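Local coordinates for pectate lyase 1 (Juniperus ashei, PDB 1PXZ), which cleaves pectate by calcium-dependent elimination, though with low activity, and is the major allergen of mountain cedar pollen, at residues A[3-8]-A[163-168]; A[26-31]-A[318-323]. All blocks are in the same frame, centred on the assembly; numbering follows the deposited sequence.

Contact 1: A[3-8]-A[163-168]; sequences PIDSCW and IDHNSL
The carboxylate of Asp5 meets the imidazole of His165 at the ring edge by NE2, nearly coplanar with it, the two planes 16° apart. Asp5 CG lies beyond NE2 and an ordered water beside the CD2 side of the ring, both in its plane. His165 CD2 in turn lies at the edge of the Trp8 indole, near its plane, 4.3 Å from Trp8 CZ2, while one indole face has the backbone O of Asp5 above it, offset toward the rim.

The main bond runs from His165 NE2 to Asp5 OD1 at 2.8 Å. It is fairly straight, 158° at the hydrogen, and lands on the syn lone pair of OD1, on the side of OD2. A weak second branch reaches OD2, so the N-H is bifurcated over the carboxylate. Asp5 gets there because chi1 of -77° sets CG beside its backbone N and sends the carboxylate out from the N-terminal segment toward His165.

The water ties in three side chains: it donates to Asp5 OD1 at 2.8 Å and to Asp164 OD2 at 2.7 Å, and accepts from Trp8 NE1 at 2.9 Å. Asp164 belongs to strand 161-164 of the parallel beta-helix, where Ser188 and Asn189 hold OD1 and His119 holds OD2. ND1 of the imidazole bonds to the carbonyl of Gly343, so this turn of the beta-helix meets both the N-terminal segment and the C-terminal tail.

Acceptors at both nitrogens hold the ring's rotation and are consistent with a doubly protonated, positively charged imidazole. Such a charge would offset that of Asp5, whose OD1 stands 5.1 Å from Asp164 OD1 in a buried setting; the water's two donated bonds probably ease the proximity of these carboxylates.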
loop_
_atom_site.group_PDB
_atom_site.type_symbol
_atom_site.label_atom_id
_atom_site.label_comp_id
_atom_site.label_asym_id
_atom_site.label_seq_id
_atom_site.Cartn_x
_atom_site.Cartn_y
_atom_site.Cartn_z
ATOM N N PRO A 3 12.868 -11.307 2.575
ATOM C CA PRO A 3 13.382 -11.347 1.198
ATOM C C PRO A 3 13.499 -10.007 0.487
ATOM O O PRO A 3 14.298 -9.910 -0.447
ATOM C CB PRO A 3 12.323 -12.186 0.449
ATOM C CG PRO A 3 11.787 -13.103 1.510
ATOM C CD PRO A 3 11.696 -12.228 2.724
ATOM N N ILE A 4 12.714 -9.006 0.875
ATOM C CA ILE A 4 12.844 -7.694 0.211
ATOM C C ILE A 4 14.020 -6.970 0.835
ATOM O O ILE A 4 14.974 -6.561 0.186
ATOM C CB ILE A 4 11.567 -6.864 0.323
ATOM C CG1 ILE A 4 10.357 -7.521 -0.371
ATOM C CG2 ILE A 4 11.800 -5.462 -0.207
ATOM C CD1 ILE A 4 9.047 -6.777 -0.180
ATOM N N ASP A 5 13.992 -6.819 2.157
ATOM C CA ASP A 5 15.029 -6.002 2.791
ATOM C C ASP A 5 16.398 -6.623 2.644
ATOM O O ASP A 5 17.431 -5.945 2.618
ATOM C CB ASP A 5 14.677 -5.851 4.269
ATOM C CG ASP A 5 13.579 -4.841 4.544
ATOM O OD1 ASP A 5 12.976 -4.296 3.615
ATOM O OD2 ASP A 5 13.306 -4.562 5.725
ATOM N N SER A 6 16.432 -7.965 2.589
ATOM C CA SER A 6 17.764 -8.584 2.516
ATOM C C SER A 6 18.526 -8.162 1.260
ATOM O O SER A 6 19.750 -8.115 1.241
ATOM C CB SER A 6 17.650 -10.118 2.566
ATOM O OG SER A 6 17.101 -10.555 1.326
ATOM N N CYS A 7 17.784 -7.839 0.230
ATOM C CA CYS A 7 18.299 -7.510 -1.096
ATOM C C CYS A 7 19.005 -6.165 -1.070
ATOM O O CYS A 7 20.014 -6.031 -1.763
ATOM C CB CYS A 7 17.140 -7.530 -2.091
ATOM S SG CYS A 7 17.453 -6.918 -3.763
ATOM N N TRP A 8 18.556 -5.168 -0.306
ATOM C CA TRP A 8 19.255 -3.878 -0.351
ATOM C C TRP A 8 19.877 -3.496 0.975
ATOM O O TRP A 8 20.578 -2.484 1.130
ATOM C CB TRP A 8 18.292 -2.780 -0.814
ATOM C CG TRP A 8 17.149 -2.517 0.103
ATOM C CD1 TRP A 8 15.949 -3.193 0.030
ATOM C CD2 TRP A 8 17.023 -1.590 1.181
ATOM N NE1 TRP A 8 15.098 -2.734 1.003
ATOM C CE2 TRP A 8 15.730 -1.750 1.723
ATOM C CE3 TRP A 8 17.868 -0.637 1.750
ATOM C CZ2 TRP A 8 15.279 -0.988 2.799
ATOM C CZ3 TRP A 8 17.428 0.126 2.825
ATOM C CH2 TRP A 8 16.134 -0.063 3.333
ATOM N N ILE A 163 4.432 0.218 -2.703
ATOM C CA ILE A 163 4.281 1.021 -1.474
ATOM C C ILE A 163 5.020 0.298 -0.358
ATOM O O ILE A 163 4.543 -0.762 0.061
ATOM C CB ILE A 163 2.791 1.211 -1.206
ATOM C CG1 ILE A 163 2.093 1.933 -2.387
ATOM C CG2 ILE A 163 2.505 1.928 0.109
ATOM C CD1 ILE A 163 0.590 1.774 -2.218
ATOM N N ASP A 164 6.153 0.835 0.102
ATOM C CA ASP A 164 7.078 0.068 0.926
ATOM C C ASP A 164 7.628 0.839 2.115
ATOM O O ASP A 164 8.083 1.979 1.943
ATOM C CB ASP A 164 8.260 -0.362 0.035
ATOM C CG ASP A 164 9.260 -1.264 0.707
ATOM O OD1 ASP A 164 8.950 -2.427 1.069
ATOM O OD2 ASP A 164 10.399 -0.791 0.883
ATOM N N HIS A 165 7.614 0.198 3.287
ATOM C CA HIS A 165 8.190 0.784 4.489
ATOM C C HIS A 165 7.608 2.153 4.821
ATOM O O HIS A 165 8.356 3.014 5.307
ATOM C CB HIS A 165 9.716 0.889 4.318
ATOM C CG HIS A 165 10.464 -0.354 4.743
ATOM N ND1 HIS A 165 10.521 -0.785 6.043
ATOM C CD2 HIS A 165 11.180 -1.259 4.038
ATOM C CE1 HIS A 165 11.244 -1.896 6.132
ATOM N NE2 HIS A 165 11.665 -2.217 4.912
ATOM N N ASN A 166 6.319 2.380 4.616
ATOM C CA ASN A 166 5.709 3.609 5.136
ATOM C C ASN A 166 5.045 3.377 6.473
ATOM O O ASN A 166 4.646 2.257 6.771
ATOM C CB ASN A 166 4.661 4.123 4.150
ATOM C CG ASN A 166 5.362 4.317 2.806
ATOM O OD1 ASN A 166 6.181 5.231 2.701
ATOM N ND2 ASN A 166 5.071 3.470 1.844
ATOM N N SER A 167 4.885 4.450 7.240
ATOM C CA SER A 167 4.117 4.442 8.486
ATOM C C SER A 167 2.814 5.197 8.286
ATOM O O SER A 167 2.823 6.413 8.080
ATOM C CB SER A 167 4.976 5.075 9.588
ATOM O OG SER A 167 5.997 4.150 9.936
ATOM N N LEU A 168 1.680 4.503 8.300
ATOM C CA LEU A 168 0.411 5.044 7.840
ATOM C C LEU A 168 -0.640 4.956 8.940
ATOM O O LEU A 168 -0.886 3.832 9.381
ATOM C CB LEU A 168 -0.072 4.258 6.609
ATOM C CG LEU A 168 0.987 4.154 5.495
ATOM C CD1 LEU A 168 0.531 3.175 4.421
ATOM C CD2 LEU A 168 1.286 5.517 4.879
HETATM O O HOH W 1 12.237 -2.683 1.406
#

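Contact 2: A[26-31]-A[318-323]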
loop_
_atom_site.group_PDB
_atom_site.type_symbol
_atom_site.label_atom_id
_atom_site.label_comp_id
_atom_site.label_asym_id
_atom_site.label_seq_id
_atom_site.Cartn_x
_atom_site.Cartn_y
_atom_site.Cartn_z
ATOM N N VAL A 26 9.436 -7.539 -4.838
ATOM C CA VAL A 26 8.936 -8.895 -5.049
ATOM C C VAL A 26 7.418 -8.826 -5.230
ATOM O O VAL A 26 6.793 -7.790 -4.969
ATOM C CB VAL A 26 9.281 -9.907 -3.941
ATOM C CG1 VAL A 26 10.802 -9.970 -3.748
ATOM C CG2 VAL A 26 8.616 -9.592 -2.614
ATOM N N GLY A 27 6.813 -9.927 -5.705
ATOM C CA GLY A 27 5.362 -9.894 -5.834
ATOM C C GLY A 27 4.937 -9.231 -7.127
ATOM O O GLY A 27 5.773 -9.012 -8.002
ATOM N N PHE A 28 3.660 -8.917 -7.209
ATOM C CA PHE A 28 3.134 -8.406 -8.452
ATOM C C PHE A 28 3.677 -7.028 -8.812
ATOM O O PHE A 28 3.626 -6.664 -9.989
ATOM C CB PHE A 28 1.605 -8.371 -8.383
ATOM C CG PHE A 28 0.964 -9.759 -8.384
ATOM C CD1 PHE A 28 1.200 -10.627 -9.426
ATOM C CD2 PHE A 28 0.156 -10.141 -7.331
ATOM C CE1 PHE A 28 0.638 -11.897 -9.445
ATOM C CE2 PHE A 28 -0.413 -11.412 -7.345
ATOM C CZ PHE A 28 -0.173 -12.270 -8.388
ATOM N N GLY A 29 4.184 -6.257 -7.840
ATOM C CA GLY A 29 4.748 -4.973 -8.270
ATOM C C GLY A 29 6.239 -5.076 -8.499
ATOM O O GLY A 29 6.952 -4.061 -8.444
ATOM N N SER A 30 6.773 -6.273 -8.770
ATOM C CA SER A 30 8.221 -6.405 -8.862
ATOM C C SER A 30 8.852 -5.647 -10.030
ATOM O O SER A 30 10.068 -5.404 -9.965
ATOM C CB SER A 30 8.653 -7.887 -9.005
ATOM O OG SER A 30 8.295 -8.291 -10.323
ATOM N N SER A 31 8.110 -5.275 -11.056
ATOM C CA SER A 31 8.624 -4.558 -12.218
ATOM C C SER A 31 8.698 -3.054 -11.978
ATOM O O SER A 31 9.184 -2.325 -12.849
ATOM C CB SER A 31 7.736 -4.770 -13.464
ATOM O OG SER A 31 7.885 -6.120 -13.889
ATOM N N THR A 318 0.544 -22.466 -3.984
ATOM C CA THR A 318 0.586 -21.115 -4.542
ATOM C C THR A 318 1.320 -21.140 -5.882
ATOM O O THR A 318 2.523 -21.428 -5.893
ATOM C CB THR A 318 1.263 -20.119 -3.589
ATOM O OG1 THR A 318 0.417 -19.907 -2.449
ATOM C CG2 THR A 318 1.441 -18.746 -4.226
ATOM N N ASN A 319 0.585 -20.858 -6.953
ATOM C CA ASN A 319 1.181 -20.794 -8.293
ATOM C C ASN A 319 0.698 -19.570 -9.066
ATOM O O ASN A 319 -0.067 -19.648 -10.028
ATOM C CB ASN A 319 0.878 -22.073 -9.074
ATOM C CG ASN A 319 1.951 -22.355 -10.111
ATOM O OD1 ASN A 319 2.147 -23.505 -10.494
ATOM N ND2 ASN A 319 2.636 -21.308 -10.556
ATOM N N ILE A 320 1.146 -18.388 -8.634
ATOM C CA ILE A 320 0.634 -17.148 -9.212
ATOM C C ILE A 320 1.711 -16.234 -9.776
ATOM O O ILE A 320 1.329 -15.323 -10.516
ATOM C CB ILE A 320 -0.179 -16.390 -8.126
ATOM C CG1 ILE A 320 0.588 -16.042 -6.856
ATOM C CG2 ILE A 320 -1.429 -17.204 -7.764
ATOM C CD1 ILE A 320 -0.132 -15.112 -5.889
ATOM N N TYR A 321 2.972 -16.445 -9.425
ATOM C CA TYR A 321 4.097 -15.583 -9.747
ATOM C C TYR A 321 5.021 -16.155 -10.822
ATOM O O TYR A 321 5.256 -17.363 -10.805
ATOM C CB TYR A 321 4.979 -15.383 -8.514
ATOM C CG TYR A 321 4.350 -14.570 -7.403
ATOM C CD1 TYR A 321 3.656 -13.399 -7.694
ATOM C CD2 TYR A 321 4.454 -14.976 -6.079
ATOM C CE1 TYR A 321 3.071 -12.643 -6.680
ATOM C CE2 TYR A 321 3.875 -14.225 -5.065
ATOM C CZ TYR A 321 3.190 -13.065 -5.372
ATOM O OH TYR A 321 2.602 -12.301 -4.366
ATOM N N ASN A 322 5.583 -15.335 -11.689
ATOM C CA ASN A 322 6.657 -15.749 -12.590
ATOM C C ASN A 322 7.998 -15.609 -11.893
ATOM O O ASN A 322 8.111 -15.236 -10.726
ATOM C CB ASN A 322 6.612 -14.951 -13.894
ATOM C CG ASN A 322 6.953 -13.487 -13.762
ATOM O OD1 ASN A 322 7.830 -13.074 -13.015
ATOM N ND2 ASN A 322 6.264 -12.617 -14.498
ATOM N N SER A 323 9.099 -15.871 -12.601
ATOM C CA SER A 323 10.399 -15.893 -11.961
ATOM C C SER A 323 10.828 -14.501 -11.493
ATOM O O SER A 323 11.667 -14.390 -10.600
ATOM C CB SER A 323 11.484 -16.426 -12.921
ATOM O OG SER A 323 11.314 -17.794 -13.225
#
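Tyr321 drives the edge of its ring into the face of Phe28, an edge-to-face pair with centroids 4.8 Å apart and planes at 58°. The point of entry is Tyr321 CE1, which stands 3.5 Å above the Phe28 plane and over its centre, nearly equidistant from all six ring carbons. The two side chains cross at about a right angle.

Ile320 meets the CZ end of the same ring, its side chain also crossing that of Phe28 at about a right angle. Its CD1 packs against Phe28 CZ at 3.8 Å, and its backbone O lies at the edge of the Phe28 ring, 3.7 Å from CE1. The chi1 of 58° places Ile320 CG1 between its own N and carbonyl carbon, and from there CG1 sits over the centre of one Tyr321 face.

Both segments are loops laid against the outside of the parallel beta-helix of the polysaccharide lyase 1 family. Phe28 and Ile320 also rest on strand 237-241, through Leu237 and His239, and Tyr321 OH is hydrogen-bonded to Thr216 and His239.

Beside the aromatic pair, Gly27, with no side chain, lets the tyrosine ring run close by its backbone, Tyr321 CE1 lying 3.7 Å from Gly27 CA.

How the contacts relate
Contact 1 is buried, about 11 Å from the centre of the chain, whereas contact 2 is only partly buried, its centre about 16 Å out. Contact 1 fastens the N-terminal segment onto strand 161-164 and the turn after it, while contact 2 joins two loops from far-apart parts of the chain over the outside of the beta-helix. Their chemistry divides accordingly. Contact 1 depends on hydrogen bonds, charge and a shared water beside a strand of the beta-helix, while contact 2 holds its loops together through aromatic and aliphatic packing. Their centres lie about 16 Å apart, yet they touch directly where Ile4 CG1 meets Val26 CG2 at 3.5 Å.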